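Local coordinates for protein arginyl-trna synthetase (Thermus thermophilus, PDB 1IQ0) that probably catalyses the ATP-dependent attachment of L-arginine to tRNA(Arg), as a monomeric class I aminoacyl-tRNA synthetase, releasing AMP and diphosphate, at residues His122-Asn125 with Ile126-Asp130; Gly153-Ala156 with Ala157-Leu160; Lys173-Tyr176 with Asp177-Ala180; Arg218-Leu221 with Ala222-Thr226. All blocks are in the same frame, centred on the assembly; numbering follows the deposited sequence.

Contact 1: His122-Asn125 with Ile126-Asp130; sequences HLRN and IALGD
Ile126 N donates to His122 O at 3.2 Å, the first of four successive i to i+4 backbone hydrogen bonds that wind this stretch into regular alpha-helix. Ala127 N follows onto Leu123 O, Leu128 N reaches Arg124 O at 2.8 Å, and Gly129 N closes on Asn125 O at 2.9 Å. None bends far from linearity, the N-H...O angles running from 161° to 171°.

Side-chain carbons pack on the carbonyls of the preceding turn. The Ile126 branch CG1 lies 3.1 Å from His122 O, because chi1 of -58° sets CG1 beside its own backbone N and hence over that turn; CD1 continues past the same carbonyl oxygen. Leu128 CB sits 3.1 Å from Arg124 O. The one carbon-to-carbon contact between side chains is loose, Leu128 CD1 coming to 4.4 Å from Arg124 CG.

The polar ends of His122 and Arg124 find partners elsewhere in the chain. His122, the last residue of the predicted 'HIGH' region of this class I synthetase, bonds through ND1 to His119 N and stacks on the His119 ring, while Arg124 NH2 reaches Lys453 O.

Helix 120-138 is the crossover of the beta-alpha-beta unit between parallel strands 104-108 and 141-149. Leu123 and Ala127 pack against helix 430-448, whereas Arg124 and Leu128 rest on strand 380-390.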
loop_
_atom_site.group_PDB
_atom_site.type_symbol
_atom_site.label_atom_id
_atom_site.label_comp_id
_atom_site.label_asym_id
_atom_site.label_seq_id
_atom_site.Cartn_x
_atom_site.Cartn_y
_atom_site.Cartn_z
ATOM N N HIS A 122 3.803 -9.099 10.415
ATOM C CA HIS A 122 3.606 -7.656 10.446
ATOM C C HIS A 122 4.309 -6.942 9.294
ATOM O O HIS A 122 4.008 -5.784 9.002
ATOM C CB HIS A 122 4.121 -7.099 11.780
ATOM C CG HIS A 122 3.416 -7.660 12.974
ATOM N ND1 HIS A 122 4.074 -7.998 14.139
ATOM C CD2 HIS A 122 2.106 -7.924 13.188
ATOM C CE1 HIS A 122 3.196 -8.444 15.020
ATOM N NE2 HIS A 122 1.996 -8.409 14.468
ATOM N N LEU A 123 5.248 -7.636 8.653
ATOM C CA LEU A 123 6.012 -7.076 7.541
ATOM C C LEU A 123 5.142 -6.667 6.366
ATOM O O LEU A 123 5.203 -5.530 5.908
ATOM C CB LEU A 123 7.045 -8.085 7.042
ATOM C CG LEU A 123 8.520 -7.730 7.187
ATOM C CD1 LEU A 123 9.336 -8.844 6.566
ATOM C CD2 LEU A 123 8.815 -6.403 6.514
ATOM N N ARG A 124 4.350 -7.606 5.865
ATOM C CA ARG A 124 3.486 -7.327 4.733
ATOM C C ARG A 124 2.504 -6.189 5.030
ATOM O O ARG A 124 2.265 -5.329 4.176
ATOM C CB ARG A 124 2.714 -8.581 4.311
ATOM C CG ARG A 124 1.616 -8.264 3.312
ATOM C CD ARG A 124 1.740 -8.987 1.991
ATOM N NE ARG A 124 1.285 -10.365 2.058
ATOM C CZ ARG A 124 0.888 -11.078 1.005
ATOM N NH1 ARG A 124 0.875 -10.546 -0.205
ATOM N NH2 ARG A 124 0.529 -12.343 1.162
ATOM N N ASN A 125 1.945 -6.192 6.239
ATOM C CA ASN A 125 0.986 -5.172 6.659
ATOM C C ASN A 125 1.595 -3.794 6.457
ATOM O O ASN A 125 1.020 -2.944 5.783
ATOM C CB ASN A 125 0.625 -5.368 8.141
ATOM C CG ASN A 125 -0.419 -4.373 8.638
ATOM O OD1 ASN A 125 -1.451 -4.765 9.196
ATOM N ND2 ASN A 125 -0.155 -3.084 8.444
ATOM N N ILE A 126 2.762 -3.588 7.052
ATOM C CA ILE A 126 3.466 -2.318 6.971
ATOM C C ILE A 126 3.831 -1.950 5.531
ATOM O O ILE A 126 3.575 -0.829 5.085
ATOM C CB ILE A 126 4.753 -2.361 7.835
ATOM C CG1 ILE A 126 4.382 -2.695 9.283
ATOM C CG2 ILE A 126 5.488 -1.023 7.759
ATOM C CD1 ILE A 126 5.549 -2.702 10.245
ATOM N N ALA A 127 4.420 -2.899 4.808
ATOM C CA ALA A 127 4.829 -2.665 3.425
ATOM C C ALA A 127 3.650 -2.294 2.527
ATOM O O ALA A 127 3.724 -1.327 1.772
ATOM C CB ALA A 127 5.544 -3.907 2.868
ATOM N N LEU A 128 2.572 -3.066 2.619
ATOM C CA LEU A 128 1.366 -2.847 1.821
ATOM C C LEU A 128 0.693 -1.516 2.159
ATOM O O LEU A 128 0.308 -0.754 1.267
ATOM C CB LEU A 128 0.359 -3.970 2.074
ATOM C CG LEU A 128 -0.248 -4.724 0.890
ATOM C CD1 LEU A 128 -1.329 -5.653 1.428
ATOM C CD2 LEU A 128 -0.828 -3.760 -0.148
ATOM N N GLY A 129 0.543 -1.255 3.456
ATOM C CA GLY A 129 -0.095 -0.030 3.901
ATOM C C GLY A 129 0.662 1.229 3.528
ATOM O O GLY A 129 0.076 2.191 3.023
ATOM N N ASP A 130 1.966 1.230 3.783
ATOM C CA ASP A 130 2.797 2.382 3.465
ATOM C C ASP A 130 2.796 2.637 1.955
ATOM O O ASP A 130 2.682 3.776 1.507
ATOM C CB ASP A 130 4.234 2.151 3.947
ATOM C CG ASP A 130 5.143 3.306 3.611
ATOM O OD1 ASP A 130 4.931 4.409 4.168
ATOM O OD2 ASP A 130 6.056 3.129 2.782
#

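Contact 2: Gly153-Ala156 with Ala157-Leu160; sequences GRQA and AETL
Glu158 folds back over the first turn of its helix to meet Arg154 and Gln155. Its CB lies 3.6 Å from Arg154 O, the carbonyl that also accepts the Glu158 backbone N-H at 2.8 Å. Glu158 CG, placed beside the backbone N by a chi1 of -64°, approaches Arg154 O to 3.2 Å and touches Arg154 CG. Beyond CG the chain is extended, and two waters link the carboxylate to its helix neighbours: OE1 accepts from one that Gln155 NE2 also binds, and Glu158 OE2 accepts at 2.7 Å from another, held weakly by Arg154 NE. Elsewhere, OE2 also bonds to Tyr193 OH, Arg154 pairs with Glu201, and Gln155 OE1 bonds to Tyr184.

On another side of the turn, Ala156 O takes two donors from the same face of its plane, Leu160 N at 3.1 Å and Thr159 OG1 at 3.3 Å. A valine in place of Thr159 would probably leave Ala156 O with the Leu160 N-H alone and put a methyl against it.

Gly153 O, of the N-cap residue, accepts from Ala157 N at 3.0 Å, and the whole makes up the first two turns of helix 154-165, following strand 141-149 in the class I catalytic domain.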
loop_
_atom_site.group_PDB
_atom_site.type_symbol
_atom_site.label_atom_id
_atom_site.label_comp_id
_atom_site.label_asym_id
_atom_site.label_seq_id
_atom_site.Cartn_x
_atom_site.Cartn_y
_atom_site.Cartn_z
ATOM N N GLY A 153 -4.851 -3.724 25.975
ATOM C CA GLY A 153 -5.110 -5.113 25.625
ATOM C C GLY A 153 -4.499 -6.151 26.543
ATOM O O GLY A 153 -3.492 -5.905 27.199
ATOM N N ARG A 154 -5.124 -7.323 26.585
ATOM C CA ARG A 154 -4.632 -8.416 27.408
ATOM C C ARG A 154 -3.197 -8.777 27.027
ATOM O O ARG A 154 -2.401 -9.149 27.888
ATOM C CB ARG A 154 -5.524 -9.650 27.260
ATOM C CG ARG A 154 -4.994 -10.860 28.026
ATOM C CD ARG A 154 -5.893 -12.081 27.906
ATOM N NE ARG A 154 -6.779 -12.231 29.058
ATOM C CZ ARG A 154 -7.831 -11.458 29.298
ATOM N NH1 ARG A 154 -8.134 -10.473 28.464
ATOM N NH2 ARG A 154 -8.584 -11.669 30.370
ATOM N N GLN A 155 -2.862 -8.670 25.743
ATOM C CA GLN A 155 -1.506 -9.002 25.309
ATOM C C GLN A 155 -0.476 -8.098 25.975
ATOM O O GLN A 155 0.595 -8.562 26.374
ATOM C CB GLN A 155 -1.389 -8.925 23.785
ATOM C CG GLN A 155 -2.219 -9.984 23.071
ATOM C CD GLN A 155 -1.998 -11.378 23.645
ATOM O OE1 GLN A 155 -0.893 -11.924 23.585
ATOM N NE2 GLN A 155 -3.054 -11.959 24.215
ATOM N N ALA A 156 -0.797 -6.815 26.106
ATOM C CA ALA A 156 0.110 -5.874 26.755
ATOM C C ALA A 156 0.131 -6.162 28.259
ATOM O O ALA A 156 1.159 -6.013 28.923
ATOM C CB ALA A 156 -0.346 -4.443 26.510
ATOM N N ALA A 157 -1.011 -6.565 28.802
ATOM C CA ALA A 157 -1.076 -6.871 30.225
ATOM C C ALA A 157 -0.191 -8.076 30.529
ATOM O O ALA A 157 0.513 -8.098 31.532
ATOM C CB ALA A 157 -2.522 -7.163 30.646
ATOM N N GLU A 158 -0.217 -9.076 29.655
ATOM C CA GLU A 158 0.588 -10.264 29.894
ATOM C C GLU A 158 2.074 -9.986 29.926
ATOM O O GLU A 158 2.776 -10.535 30.771
ATOM C CB GLU A 158 0.295 -11.346 28.859
ATOM C CG GLU A 158 -1.119 -11.861 28.915
ATOM C CD GLU A 158 -1.301 -13.153 28.148
ATOM O OE1 GLU A 158 -0.772 -13.269 27.022
ATOM O OE2 GLU A 158 -1.983 -14.053 28.671
ATOM N N THR A 159 2.571 -9.132 29.032
ATOM C CA THR A 159 4.004 -8.876 29.050
ATOM C C THR A 159 4.388 -8.032 30.253
ATOM O O THR A 159 5.406 -8.297 30.887
ATOM C CB THR A 159 4.515 -8.191 27.755
ATOM O OG1 THR A 159 4.103 -6.823 27.729
ATOM C CG2 THR A 159 3.977 -8.895 26.544
ATOM N N LEU A 160 3.585 -7.021 30.574
ATOM C CA LEU A 160 3.891 -6.182 31.730
ATOM C C LEU A 160 3.856 -7.026 33.009
ATOM O O LEU A 160 4.649 -6.816 33.920
ATOM C CB LEU A 160 2.905 -5.015 31.833
ATOM C CG LEU A 160 2.991 -4.018 30.671
ATOM C CD1 LEU A 160 2.048 -2.833 30.911
ATOM C CD2 LEU A 160 4.426 -3.534 30.543
HETATM O O HOH W 1 -4.388 -13.889 29.955
HETATM O O HOH W 2 -2.965 -14.628 25.625
#

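Contact 3: Lys173-Tyr176 with Asp177-Ala180; sequences KEKY and DHFA
Asp177 meets Lys175 in a salt bridge: Lys175 NZ lies 2.9 Å from Asp177 OD1, on the syn lone pair of that oxygen. The aspartate reaches back because chi1 of 58° sets CG between its backbone N and carbonyl carbon, and the lysine chain, extended as far as CE, bends at its last torsion to bring NZ round. The ammonium also bonds to Asp406, Ala222 O and Thr226 OG1, so a methionine in place of Lys175 would probably leave Asp177 and Asp406 without their shared positive mate and loosen the tie to helix 213-229.

His178 follows, its backbone N donating to Lys175 O at 2.9 Å while its ring crosses the lysine stem obliquely, ND1 3.7 Å from Lys175 CB. ND1 is buried here without a polar partner.

Lys175 is the N-cap of helix 176-189, and Lys175 O also accepts from Phe179 N at 3.2 Å, in the carbonyl plane, so two amides of the first turn share one oxygen.

Phe179 turns the edge of its ring toward the face of Tyr176 in a T-shaped pair, centroids 5.6 Å apart and planes at 64°. Its CD2 stands 3.9 Å from Tyr176 CE2. The Glu174 side chain crosses Phe179 at about a right angle, OE1 3.5 Å from Phe179 CB, with its carboxylate bridged to Arg182. Ala180 N then bonds to Tyr176 O at 3.0 Å.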
loop_
_atom_site.group_PDB
_atom_site.type_symbol
_atom_site.label_atom_id
_atom_site.label_comp_id
_atom_site.label_asym_id
_atom_site.label_seq_id
_atom_site.Cartn_x
_atom_site.Cartn_y
_atom_site.Cartn_z
ATOM N N LYS A 173 20.848 -2.325 27.073
ATOM C CA LYS A 173 21.425 -2.488 25.740
ATOM C C LYS A 173 20.524 -3.242 24.756
ATOM O O LYS A 173 20.425 -2.875 23.586
ATOM C CB LYS A 173 22.785 -3.189 25.842
ATOM C CG LYS A 173 23.850 -2.354 26.547
ATOM C CD LYS A 173 25.216 -3.034 26.533
ATOM C CE LYS A 173 25.249 -4.266 27.429
ATOM N NZ LYS A 173 25.044 -3.915 28.864
ATOM N N GLU A 174 19.881 -4.303 25.225
ATOM C CA GLU A 174 18.985 -5.091 24.385
ATOM C C GLU A 174 17.814 -4.224 23.887
ATOM O O GLU A 174 17.270 -3.422 24.647
ATOM C CB GLU A 174 18.465 -6.282 25.198
ATOM C CG GLU A 174 17.323 -7.059 24.574
ATOM C CD GLU A 174 16.954 -8.285 25.394
ATOM O OE1 GLU A 174 16.987 -8.202 26.637
ATOM O OE2 GLU A 174 16.618 -9.330 24.801
ATOM N N LYS A 175 17.447 -4.365 22.614
ATOM C CA LYS A 175 16.333 -3.586 22.065
ATOM C C LYS A 175 15.155 -3.869 22.999
ATOM O O LYS A 175 14.762 -5.019 23.189
ATOM C CB LYS A 175 16.029 -4.031 20.635
ATOM C CG LYS A 175 15.057 -3.115 19.904
ATOM C CD LYS A 175 15.235 -3.209 18.394
ATOM C CE LYS A 175 14.139 -2.446 17.652
ATOM N NZ LYS A 175 12.821 -3.165 17.705
ATOM N N TYR A 176 14.601 -2.820 23.585
ATOM C CA TYR A 176 13.544 -2.981 24.569
ATOM C C TYR A 176 12.378 -3.910 24.258
ATOM O O TYR A 176 11.974 -4.684 25.129
ATOM C CB TYR A 176 13.017 -1.615 25.008
ATOM C CG TYR A 176 12.285 -1.670 26.334
ATOM C CD1 TYR A 176 10.903 -1.844 26.385
ATOM C CD2 TYR A 176 12.985 -1.588 27.543
ATOM C CE1 TYR A 176 10.234 -1.935 27.602
ATOM C CE2 TYR A 176 12.328 -1.680 28.764
ATOM C CZ TYR A 176 10.952 -1.854 28.787
ATOM O OH TYR A 176 10.296 -1.951 29.989
ATOM N N ASP A 177 11.837 -3.867 23.042
ATOM C CA ASP A 177 10.710 -4.735 22.752
ATOM C C ASP A 177 11.104 -6.198 22.644
ATOM O O ASP A 177 10.247 -7.081 22.758
ATOM C CB ASP A 177 9.926 -4.246 21.515
ATOM C CG ASP A 177 10.773 -4.138 20.261
ATOM O OD1 ASP A 177 12.004 -3.938 20.363
ATOM O OD2 ASP A 177 10.179 -4.225 19.165
ATOM N N HIS A 178 12.392 -6.464 22.436
ATOM C CA HIS A 178 12.872 -7.845 22.381
ATOM C C HIS A 178 12.956 -8.353 23.822
ATOM O O HIS A 178 12.676 -9.514 24.104
ATOM C CB HIS A 178 14.252 -7.934 21.718
ATOM C CG HIS A 178 14.192 -7.975 20.224
ATOM N ND1 HIS A 178 14.016 -6.845 19.453
ATOM C CD2 HIS A 178 14.238 -9.017 19.360
ATOM C CE1 HIS A 178 13.956 -7.190 18.180
ATOM N NE2 HIS A 178 14.086 -8.502 18.096
ATOM N N PHE A 179 13.349 -7.459 24.720
ATOM C CA PHE A 179 13.439 -7.753 26.146
ATOM C C PHE A 179 12.022 -8.097 26.639
ATOM O O PHE A 179 11.822 -9.084 27.352
ATOM C CB PHE A 179 13.985 -6.515 26.871
ATOM C CG PHE A 179 13.811 -6.541 28.360
ATOM C CD1 PHE A 179 14.399 -7.540 29.132
ATOM C CD2 PHE A 179 13.084 -5.541 28.998
ATOM C CE1 PHE A 179 14.269 -7.540 30.515
ATOM C CE2 PHE A 179 12.946 -5.530 30.384
ATOM C CZ PHE A 179 13.541 -6.535 31.147
ATOM N N ALA A 180 11.039 -7.295 26.228
ATOM C CA ALA A 180 9.646 -7.529 26.618
ATOM C C ALA A 180 9.152 -8.842 26.028
ATOM O O ALA A 180 8.458 -9.612 26.696
ATOM C CB ALA A 180 8.760 -6.379 26.138
#

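Contact 4: Arg218-Leu221 with Ala222-Thr226; sequences RILL and AQMAT
Leu220 and Met224, one turn apart, form the close apolar part of this helical stretch. The methionine chain bends at chi3 (-58°), which brings its methyl CE back to 4.0 Å from Leu220 CG and equally near Leu220 CD1, the two side chains crossing at a slant. Gln223, just before Met224, crosses Leu220 at about a right angle and sets OE1 3.6 Å from Leu220 CD1. The amide end is fixed from outside, since Gln223 NE2 donates to both Lys116 O and Asn113 O, in the predicted 'HIGH' region. Lower down, Gln223 CG leans on Ile219 O at 3.4 Å.

Backbone bonds are firm beneath this part: Met224 N reaches Leu220 O at 2.8 Å and Gln223 N reaches Ile219 O at 3.0 Å. Towards Leu221 and Ala225 the i to i+4 bonding weakens. The bond from Ala225 N to Leu221 O is 3.3 Å long with an N-H...O angle of only 126°, and Ala225 N also donates to Ala222 O, an i to i+3 bond. Leu221 and Ala225 are partly exposed, and Arg218 is on the solvent side.

Within the fold, helix 213-229 has helix 176-189 against Arg218, Ile219, Ala222 and Gln223, through Tyr176 and Asp177. Near its C-terminal end Thr226 OG1 bonds to Asp406; the chain then goes on to strand 236-239, the neighbour of strand 141-149 in the central sheet.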
loop_
_atom_site.group_PDB
_atom_site.type_symbol
_atom_site.label_atom_id
_atom_site.label_comp_id
_atom_site.label_asym_id
_atom_site.label_seq_id
_atom_site.Cartn_x
_atom_site.Cartn_y
_atom_site.Cartn_z
ATOM N N ARG A 218 7.120 2.501 26.337
ATOM C CA ARG A 218 8.521 2.085 26.218
ATOM C C ARG A 218 8.663 1.006 25.160
ATOM O O ARG A 218 9.608 1.015 24.373
ATOM C CB ARG A 218 9.068 1.537 27.542
ATOM C CG ARG A 218 9.212 2.564 28.646
ATOM C CD ARG A 218 9.951 1.976 29.848
ATOM N NE ARG A 218 11.342 1.639 29.535
ATOM C CZ ARG A 218 12.226 1.193 30.425
ATOM N NH1 ARG A 218 11.870 1.024 31.694
ATOM N NH2 ARG A 218 13.470 0.923 30.052
ATOM N N ILE A 219 7.721 0.070 25.151
ATOM C CA ILE A 219 7.748 -1.008 24.179
ATOM C C ILE A 219 7.455 -0.447 22.790
ATOM O O ILE A 219 8.145 -0.786 21.828
ATOM C CB ILE A 219 6.712 -2.096 24.537
ATOM C CG1 ILE A 219 7.025 -2.659 25.930
ATOM C CG2 ILE A 219 6.727 -3.204 23.490
ATOM C CD1 ILE A 219 6.109 -3.800 26.361
ATOM N N LEU A 220 6.452 0.429 22.693
ATOM C CA LEU A 220 6.075 1.033 21.415
ATOM C C LEU A 220 7.227 1.815 20.767
ATOM O O LEU A 220 7.418 1.746 19.556
ATOM C CB LEU A 220 4.859 1.959 21.581
ATOM C CG LEU A 220 4.513 2.790 20.330
ATOM C CD1 LEU A 220 4.182 1.865 19.163
ATOM C CD2 LEU A 220 3.347 3.720 20.625
ATOM N N LEU A 221 7.991 2.555 21.561
ATOM C CA LEU A 221 9.108 3.312 21.012
ATOM C C LEU A 221 10.116 2.394 20.313
ATOM O O LEU A 221 10.631 2.735 19.248
ATOM C CB LEU A 221 9.791 4.129 22.111
ATOM C CG LEU A 221 8.995 5.381 22.530
ATOM C CD1 LEU A 221 9.665 6.066 23.730
ATOM C CD2 LEU A 221 8.920 6.348 21.353
ATOM N N ALA A 222 10.375 1.225 20.900
ATOM C CA ALA A 222 11.308 0.262 20.313
ATOM C C ALA A 222 10.705 -0.387 19.064
ATOM O O ALA A 222 11.415 -0.676 18.102
ATOM C CB ALA A 222 11.687 -0.815 21.345
ATOM N N GLN A 223 9.395 -0.621 19.075
ATOM C CA GLN A 223 8.750 -1.206 17.904
ATOM C C GLN A 223 8.839 -0.188 16.778
ATOM O O GLN A 223 8.993 -0.545 15.611
ATOM C CB GLN A 223 7.270 -1.483 18.160
ATOM C CG GLN A 223 6.954 -2.535 19.190
ATOM C CD GLN A 223 5.460 -2.682 19.352
ATOM O OE1 GLN A 223 4.759 -1.690 19.527
ATOM N NE2 GLN A 223 4.960 -3.912 19.286
ATOM N N MET A 224 8.730 1.085 17.144
ATOM C CA MET A 224 8.765 2.166 16.167
ATOM C C MET A 224 10.107 2.267 15.451
ATOM O O MET A 224 10.171 2.781 14.336
ATOM C CB MET A 224 8.420 3.499 16.839
ATOM C CG MET A 224 8.089 4.614 15.856
ATOM S SD MET A 224 7.149 5.955 16.638
ATOM C CE MET A 224 5.735 5.044 17.242
ATOM N N ALA A 225 11.174 1.783 16.083
ATOM C CA ALA A 225 12.489 1.821 15.446
ATOM C C ALA A 225 12.450 0.878 14.240
ATOM O O ALA A 225 13.060 1.146 13.202
ATOM C CB ALA A 225 13.571 1.389 16.430
ATOM N N THR A 226 11.718 -0.223 14.385
ATOM C CA THR A 226 11.571 -1.204 13.316
ATOM C C THR A 226 10.707 -0.616 12.188
ATOM O O THR A 226 11.016 -0.777 11.003
ATOM C CB THR A 226 10.908 -2.492 13.846
ATOM O OG1 THR A 226 11.640 -2.970 14.979
ATOM C CG2 THR A 226 10.885 -3.572 12.770
#

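Overall arrangement
All four contacts belong to the class I catalytic domain, following one another along the chain. Contacts 3 and 4 are the nearest pair, their centres about 9 Å apart, and Lys175 NZ joins them by probable hydrogen bonds to Ala222 O (2.9 Å) and Thr226 OG1 (3.0 Å). Contact 2 reaches contact 4 by packing, Thr159 OG1 lying 3.9 Å from Ile219 CD1. Contact 1 touches none of the others; its centre is about 16 Å from that of contact 4. The predicted 'HIGH' region, in class I enzymes part of the ATP site, runs between them: it ends at His122 in contact 1, and its earlier residues meet Gln155, Thr159, Asp177, His178 and Gln223.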